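Local coordinates for tetraacyldisaccharide 4'-kinase (PDB 4ITM), which probably transfers the gamma-phosphate of ATP to the 4'-position of a tetraacyldisaccharide 1-phosphate, yielding lipid IVA, at residues 201-206 and 299-304; 209-214 and 292-297. All coordinates share one frame; numbering follows the deposited sequence.

Contact 1: 201-206 and 299-304; sequences TFKMFR and KLEREE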
loop_
_atom_site.group_PDB
_atom_site.type_symbol
_atom_site.label_atom_id
_atom_site.label_comp_id
_atom_site.label_asym_id
_atom_site.label_seq_id
_atom_site.Cartn_x
_atom_site.Cartn_y
_atom_site.Cartn_z
ATOM N N THR A 201 12.136 -6.146 -14.387
ATOM C CA THR A 201 10.687 -6.140 -14.334
ATOM C C THR A 201 10.188 -7.453 -13.726
ATOM O O THR A 201 10.731 -8.520 -14.002
ATOM C CB THR A 201 10.108 -5.878 -15.750
ATOM O OG1 THR A 201 10.596 -4.616 -16.237
ATOM C CG2 THR A 201 8.594 -5.846 -15.733
ATOM N N PHE A 202 9.171 -7.363 -12.873
ATOM C CA PHE A 202 8.719 -8.509 -12.101
ATOM C C PHE A 202 7.203 -8.497 -11.992
ATOM O O PHE A 202 6.616 -7.493 -11.588
ATOM C CB PHE A 202 9.336 -8.462 -10.687
ATOM C CG PHE A 202 10.825 -8.224 -10.685
ATOM C CD1 PHE A 202 11.332 -6.930 -10.704
ATOM C CD2 PHE A 202 11.716 -9.292 -10.702
ATOM C CE1 PHE A 202 12.707 -6.702 -10.735
ATOM C CE2 PHE A 202 13.096 -9.075 -10.721
ATOM C CZ PHE A 202 13.592 -7.773 -10.739
ATOM N N LYS A 203 6.566 -9.608 -12.342
ATOM C CA LYS A 203 5.129 -9.743 -12.123
ATOM C C LYS A 203 4.828 -10.120 -10.669
ATOM O O LYS A 203 5.455 -11.014 -10.106
ATOM C CB LYS A 203 4.520 -10.795 -13.051
ATOM C CG LYS A 203 4.620 -10.493 -14.546
ATOM C CD LYS A 203 3.727 -11.462 -15.318
ATOM C CE LYS A 203 4.080 -11.522 -16.783
ATOM N NZ LYS A 203 3.363 -12.654 -17.458
ATOM N N MET A 204 3.857 -9.438 -10.076
ATOM C CA MET A 204 3.412 -9.731 -8.723
ATOM C C MET A 204 2.118 -10.564 -8.740
ATOM O O MET A 204 1.199 -10.285 -9.523
ATOM C CB MET A 204 3.176 -8.421 -7.960
ATOM C CG MET A 204 2.711 -8.630 -6.527
ATOM S SD MET A 204 2.618 -7.123 -5.546
ATOM C CE MET A 204 0.974 -6.556 -5.960
ATOM N N PHE A 205 2.054 -11.578 -7.879
ATOM C CA PHE A 205 0.843 -12.390 -7.707
ATOM C C PHE A 205 0.474 -12.518 -6.240
ATOM O O PHE A 205 1.352 -12.555 -5.367
ATOM C CB PHE A 205 1.003 -13.805 -8.288
ATOM C CG PHE A 205 1.242 -13.829 -9.766
ATOM C CD1 PHE A 205 2.528 -13.678 -10.277
ATOM C CD2 PHE A 205 0.185 -13.983 -10.649
ATOM C CE1 PHE A 205 2.758 -13.697 -11.642
ATOM C CE2 PHE A 205 0.401 -13.995 -12.022
ATOM C CZ PHE A 205 1.692 -13.852 -12.518
ATOM N N ARG A 206 -0.826 -12.588 -5.979
ATOM C CA ARG A 206 -1.315 -12.859 -4.638
ATOM C C ARG A 206 -1.987 -14.222 -4.625
ATOM O O ARG A 206 -2.612 -14.617 -5.608
ATOM C CB ARG A 206 -2.310 -11.784 -4.179
ATOM C CG ARG A 206 -1.683 -10.576 -3.485
ATOM C CD ARG A 206 -0.878 -9.713 -4.460
ATOM N NE ARG A 206 -1.713 -9.223 -5.556
ATOM C CZ ARG A 206 -2.527 -8.173 -5.468
ATOM N NH1 ARG A 206 -2.626 -7.481 -4.333
ATOM N NH2 ARG A 206 -3.238 -7.809 -6.522
ATOM N N LYS A 299 3.699 -12.937 -3.948
ATOM C CA LYS A 299 4.843 -13.526 -4.646
ATOM C C LYS A 299 5.272 -12.744 -5.901
ATOM O O LYS A 299 4.440 -12.184 -6.615
ATOM C CB LYS A 299 4.555 -14.984 -5.026
ATOM C CG LYS A 299 4.271 -15.893 -3.844
ATOM C CD LYS A 299 3.916 -17.303 -4.307
ATOM C CE LYS A 299 3.621 -18.221 -3.119
ATOM N NZ LYS A 299 3.201 -19.591 -3.552
ATOM N N LEU A 300 6.577 -12.730 -6.158
ATOM C CA LEU A 300 7.121 -12.144 -7.368
ATOM C C LEU A 300 7.772 -13.208 -8.239
ATOM O O LEU A 300 8.610 -13.993 -7.782
ATOM C CB LEU A 300 8.132 -11.037 -7.039
ATOM C CG LEU A 300 7.672 -9.599 -7.306
ATOM C CD1 LEU A 300 6.569 -9.176 -6.323
ATOM C CD2 LEU A 300 8.872 -8.662 -7.221
ATOM N N GLU A 301 7.374 -13.226 -9.502
ATOM C CA GLU A 301 7.937 -14.151 -10.463
ATOM C C GLU A 301 9.388 -13.750 -10.779
ATOM O O GLU A 301 9.689 -12.561 -10.943
ATOM C CB GLU A 301 7.053 -14.186 -11.713
ATOM C CG GLU A 301 7.665 -14.841 -12.930
ATOM C CD GLU A 301 6.768 -14.718 -14.155
ATOM O OE1 GLU A 301 7.073 -13.891 -15.044
ATOM O OE2 GLU A 301 5.756 -15.446 -14.227
ATOM N N ARG A 302 10.272 -14.753 -10.808
ATOM C CA ARG A 302 11.715 -14.588 -11.052
ATOM C C ARG A 302 12.307 -13.399 -10.302
ATOM O O ARG A 302 12.784 -12.434 -10.896
ATOM C CB ARG A 302 12.016 -14.537 -12.550
ATOM C CG ARG A 302 11.590 -15.813 -13.287
ATOM C CD ARG A 302 11.631 -15.639 -14.796
ATOM N NE ARG A 302 10.478 -16.248 -15.465
ATOM C CZ ARG A 302 9.686 -15.612 -16.329
ATOM N NH1 ARG A 302 9.919 -14.342 -16.636
ATOM N NH2 ARG A 302 8.663 -16.246 -16.891
ATOM N N GLU A 303 12.274 -13.509 -8.978
ATOM C CA GLU A 303 12.594 -12.415 -8.075
ATOM C C GLU A 303 14.086 -12.181 -7.855
ATOM O O GLU A 303 14.471 -11.171 -7.253
ATOM C CB GLU A 303 11.930 -12.661 -6.715
ATOM C CG GLU A 303 12.600 -13.741 -5.864
ATOM C CD GLU A 303 11.737 -14.182 -4.677
ATOM O OE1 GLU A 303 10.764 -13.474 -4.347
ATOM O OE2 GLU A 303 12.024 -15.239 -4.071
ATOM N N GLU A 304 14.916 -13.107 -8.317
ATOM C CA GLU A 304 16.346 -13.069 -7.992
ATOM C C GLU A 304 16.999 -11.707 -8.268
ATOM O O GLU A 304 17.743 -11.196 -7.428
ATOM C CB GLU A 304 17.100 -14.183 -8.723
ATOM C CG GLU A 304 18.539 -14.382 -8.266
ATOM C CD GLU A 304 18.650 -14.840 -6.819
ATOM O OE1 GLU A 304 17.706 -15.489 -6.315
ATOM O OE2 GLU A 304 19.688 -14.547 -6.184
HETATM O O HOH W 1 10.782 -11.331 -13.794
HETATM O O HOH W 2 8.029 -11.381 -14.063
HETATM O O HOH W 3 6.212 -14.360 -17.477
#
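Phe202 presents its ring edge to the turn that follows the opposite strand: CD2 lies 3.3 Å from Arg302 O, with CE2 almost as near, and the oxygen is close to the ring plane, beside the CD2-CE2 side. Its CB, meanwhile, rests 3.5 Å from CD2 of Leu300. At Lys203 the backbone O receives the N-H of Glu301 (N to O 3.0 Å), and the two side chains then run out side by side in the same direction. Their charged ends stop short of a salt bridge, NZ lying 4.6 Å from Glu301 OE1; the lysine instead pairs with Glu194. Water links the two residues: one molecule joins Lys203 N to Glu301 OE1, while another, held only weakly by Lys203 NZ, donates to that oxygen and accepts from Arg302 NH2. OE1 also sits over one face of the Arg302 guanidinium, toward its rim, where the attraction is purely electrostatic. Met204 forms a non-hydrogen-bonded antiparallel pair with Leu300, its CB 3.8 Å from Leu300 CD1. With CG trans to the backbone N (chi1 -180°), the rest of the methionine leads away, and its CE settles over one face of the Arg206 guanidinium, toward the rim. Leu300 thus divides its two methyls between Phe202 and Met204; an alanine here would probably open a gap between them and strip cover from Phe54 and Tyr57 of helix 51-61. Phe205 and Lys299 make the hydrogen-bonded pair, with Phe205 N 2.8 Å from Lys299 O and Lys299 N 2.8 Å from Phe205 O. Arg206 ends the segment, its NH1 in a salt bridge with ATP O2A. This is antiparallel strand pairing packed against the helix that follows the ATP-binding loop, in a protein of the P-loop NTPase clan.

Contact 2: 209-214 and 292-297; sequences CCLLNS and FALNFK. With ATP (adenosine-5'-triphosphate), chain B.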
loop_
_atom_site.group_PDB
_atom_site.type_symbol
_atom_site.label_atom_id
_atom_site.label_comp_id
_atom_site.label_asym_id
_atom_site.label_seq_id
_atom_site.Cartn_x
_atom_site.Cartn_y
_atom_site.Cartn_z
ATOM N N CYS A 209 -3.947 -17.402 1.599
ATOM C CA CYS A 209 -3.214 -18.178 2.587
ATOM C C CYS A 209 -4.061 -18.566 3.804
ATOM O O CYS A 209 -4.160 -19.739 4.145
ATOM C CB CYS A 209 -1.965 -17.404 3.024
ATOM S SG CYS A 209 -1.356 -17.781 4.681
ATOM N N CYS A 210 -4.658 -17.570 4.449
ATOM C CA CYS A 210 -5.315 -17.755 5.742
ATOM C C CYS A 210 -6.248 -16.589 6.076
ATOM O O CYS A 210 -6.279 -15.598 5.362
ATOM C CB CYS A 210 -4.300 -17.999 6.857
ATOM S SG CYS A 210 -3.021 -16.743 7.013
ATOM N N LEU A 211 -7.045 -16.739 7.127
ATOM C CA LEU A 211 -7.683 -15.602 7.797
ATOM C C LEU A 211 -6.754 -14.752 8.671
ATOM O O LEU A 211 -5.750 -15.236 9.185
ATOM C CB LEU A 211 -8.896 -16.063 8.607
ATOM C CG LEU A 211 -9.828 -17.039 7.891
ATOM C CD1 LEU A 211 -10.997 -17.426 8.783
ATOM C CD2 LEU A 211 -10.314 -16.451 6.578
ATOM N N LEU A 212 -7.112 -13.484 8.843
ATOM C CA LEU A 212 -6.551 -12.670 9.907
ATOM C C LEU A 212 -7.625 -12.469 10.979
ATOM O O LEU A 212 -8.750 -12.101 10.659
ATOM C CB LEU A 212 -6.065 -11.330 9.362
ATOM C CG LEU A 212 -4.882 -11.398 8.401
ATOM C CD1 LEU A 212 -4.757 -10.089 7.648
ATOM C CD2 LEU A 212 -3.565 -11.734 9.160
ATOM N N ASN A 213 -7.305 -12.734 12.242
ATOM C CA ASN A 213 -8.268 -12.417 13.291
ATOM C C ASN A 213 -8.213 -10.933 13.656
ATOM O O ASN A 213 -7.413 -10.183 13.091
ATOM C CB ASN A 213 -8.150 -13.346 14.510
ATOM C CG ASN A 213 -6.879 -13.124 15.335
ATOM O OD1 ASN A 213 -6.206 -12.096 15.241
ATOM N ND2 ASN A 213 -6.560 -14.104 16.165
ATOM N N SER A 214 -9.056 -10.518 14.595
ATOM C CA SER A 214 -9.181 -9.107 14.958
ATOM C C SER A 214 -7.918 -8.531 15.600
ATOM O O SER A 214 -7.797 -7.316 15.736
ATOM C CB SER A 214 -10.386 -8.887 15.882
ATOM O OG SER A 214 -10.198 -9.517 17.142
ATOM N N PHE A 292 -13.116 -11.599 11.085
ATOM C CA PHE A 292 -11.865 -11.974 10.417
ATOM C C PHE A 292 -11.735 -11.283 9.060
ATOM O O PHE A 292 -12.721 -10.789 8.511
ATOM C CB PHE A 292 -11.758 -13.496 10.218
ATOM C CG PHE A 292 -11.954 -14.298 11.484
ATOM C CD1 PHE A 292 -13.232 -14.566 11.965
ATOM C CD2 PHE A 292 -10.861 -14.791 12.193
ATOM C CE1 PHE A 292 -13.419 -15.302 13.136
ATOM C CE2 PHE A 292 -11.040 -15.529 13.362
ATOM C CZ PHE A 292 -12.323 -15.783 13.832
ATOM N N ALA A 293 -10.509 -11.253 8.540
ATOM C CA ALA A 293 -10.232 -10.778 7.187
ATOM C C ALA A 293 -9.441 -11.852 6.471
ATOM O O ALA A 293 -8.921 -12.765 7.106
ATOM C CB ALA A 293 -9.454 -9.467 7.213
ATOM N N LEU A 294 -9.373 -11.752 5.150
ATOM C CA LEU A 294 -8.618 -12.702 4.339
ATOM C C LEU A 294 -7.177 -12.230 4.258
ATOM O O LEU A 294 -6.919 -11.036 4.125
ATOM C CB LEU A 294 -9.192 -12.782 2.923
ATOM C CG LEU A 294 -10.686 -13.058 2.731
ATOM C CD1 LEU A 294 -11.052 -12.931 1.264
ATOM C CD2 LEU A 294 -11.045 -14.428 3.247
ATOM N N ASN A 295 -6.250 -13.174 4.335
ATOM C CA ASN A 295 -4.834 -12.889 4.229
ATOM C C ASN A 295 -4.291 -13.562 2.972
ATOM O O ASN A 295 -4.583 -14.727 2.723
ATOM C CB ASN A 295 -4.109 -13.403 5.481
ATOM C CG ASN A 295 -2.617 -13.118 5.457
ATOM O OD1 ASN A 295 -2.182 -11.982 5.251
ATOM N ND2 ASN A 295 -1.827 -14.159 5.646
ATOM N N PHE A 296 -3.523 -12.821 2.172
ATOM C CA PHE A 296 -2.960 -13.358 0.932
ATOM C C PHE A 296 -1.438 -13.328 0.962
ATOM O O PHE A 296 -0.837 -12.317 1.351
ATOM C CB PHE A 296 -3.447 -12.556 -0.284
ATOM C CG PHE A 296 -4.911 -12.702 -0.557
ATOM C CD1 PHE A 296 -5.835 -11.901 0.098
ATOM C CD2 PHE A 296 -5.370 -13.643 -1.469
ATOM C CE1 PHE A 296 -7.183 -12.039 -0.147
ATOM C CE2 PHE A 296 -6.724 -13.780 -1.722
ATOM C CZ PHE A 296 -7.630 -12.982 -1.056
ATOM N N LYS A 297 -0.823 -14.429 0.542
ATOM C CA LYS A 297 0.622 -14.469 0.325
ATOM C C LYS A 297 0.931 -13.635 -0.905
ATOM O O LYS A 297 0.140 -13.600 -1.855
ATOM C CB LYS A 297 1.120 -15.902 0.093
ATOM C CG LYS A 297 0.995 -16.848 1.286
ATOM C CD LYS A 297 1.502 -18.253 0.932
ATOM C CE LYS A 297 1.323 -19.251 2.083
ATOM N NZ LYS A 297 2.094 -18.877 3.302
HETATM P PG ATP B . -3.605 -0.557 -1.842
HETATM O O1G ATP B . -3.339 0.529 -2.845
HETATM O O2G ATP B . -2.397 -1.144 -1.160
HETATM O O3G ATP B . -4.736 -0.250 -0.885
HETATM P PB ATP B . -5.197 -1.764 -3.908
HETATM O O1B ATP B . -4.485 -1.783 -5.243
HETATM O O2B ATP B . -6.212 -0.685 -3.659
HETATM O O3B ATP B . -4.162 -1.822 -2.675
HETATM P PA ATP B . -5.372 -4.657 -3.600
HETATM O O1A ATP B . -6.296 -5.372 -4.551
HETATM O O2A ATP B . -3.889 -4.791 -3.802
HETATM O O3A ATP B . -5.953 -3.157 -3.688
HETATM O "O5'" ATP B . -5.736 -5.115 -2.088
HETATM C "C5'" ATP B . -6.963 -4.662 -1.497
HETATM C "C4'" ATP B . -6.809 -4.323 -0.013
HETATM O "O4'" ATP B . -6.536 -5.489 0.778
HETATM C "C3'" ATP B . -5.675 -3.343 0.253
HETATM O "O3'" ATP B . -6.139 -1.992 0.151
HETATM C "C2'" ATP B . -5.175 -3.743 1.640
HETATM O "O2'" ATP B . -5.972 -3.162 2.677
HETATM C "C1'" ATP B . -5.492 -5.224 1.725
HETATM N N9 ATP B . -4.364 -6.087 1.309
HETATM C C8 ATP B . -3.429 -5.802 0.377
HETATM N N7 ATP B . -2.568 -6.827 0.216
HETATM C C5 ATP B . -2.966 -7.808 1.061
HETATM C C6 ATP B . -2.498 -9.172 1.394
HETATM N N6 ATP B . -1.409 -9.701 0.776
HETATM N N1 ATP B . -3.195 -9.855 2.340
HETATM C C2 ATP B . -4.286 -9.336 2.947
HETATM N N3 ATP B . -4.767 -8.107 2.696
HETATM C C4 ATP B . -4.156 -7.318 1.774
#
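Asn295 is the polar hub where 209-214 and 292-297 meet. Its carbonyl O takes the N-H of Cys209 (N to O 3.0 Å) and, more weakly, that of Cys210, while its own N gives a short bond of 2.6 Å to Cys210 O. Two successive residues opposite one define a classic beta bulge. The side chain adds a further link: ND2 donates to Cys210 SG at 3.2 Å, with the sulfur tilted 17° out of the amide plane. Cys210 SG stands between its own backbone N and carbonyl carbon (chi1 55°), a rotamer that brings it over to the amide. Beyond the bulge, Leu212 and Ala293 form a regular hydrogen-bonded pair, each backbone N bound to the other's O.

The next residue on the asparagine strand turns its backbone to the nucleotide. Phe296 N donates to ATP N1 at 3.0 Å, and its O accepts an N-H of ATP N6 (O to N6 2.7 Å); together they read the Watson-Crick edge of adenine. The Phe296 ring offers its edge to N1.

Packing spreads outward from these bonds. Leu212 lays CG 3.6 Å from Asn295 CB, covering the aliphatic root of the amide. Leu211 and Leu294 meet through their CD2 methyls, and Leu294 continues onto Val244 and Leu245 of helix 238-247. Farther along, the ring of Phe292 lies against CA and CB of Asn213. At the other end Cys209 CB is pressed tightly against Lys297 CG, 3.5 Å apart, the lysine chain passing alongside the cysteine. One strand of a bulged antiparallel pair thus lines the adenine site, where backbone groups of that strand hydrogen-bond to the adenine edge.

Contacts 1 and 2 are two stations on the same pair of antiparallel strands, 201-212 and 291-300, with centres about 21 Å apart. Contact 1 is only partly buried: its Met204 and Leu300 face packs on helix 51-61, but its turn is charged and hydrated, with waters mediating between ionic groups. Contact 2 is buried and largely apolar, and its polar side-chain chemistry is an amide meeting a sulfur. The two adjoin where Arg206 CB packs on Phe296 CB, and ATP is met near this junction by both: a side chain of segment 201-206 pairs with a phosphate oxygen, and backbone of 292-297 holds adenine. A single strand pair can therefore serve distinct chemistries along its length.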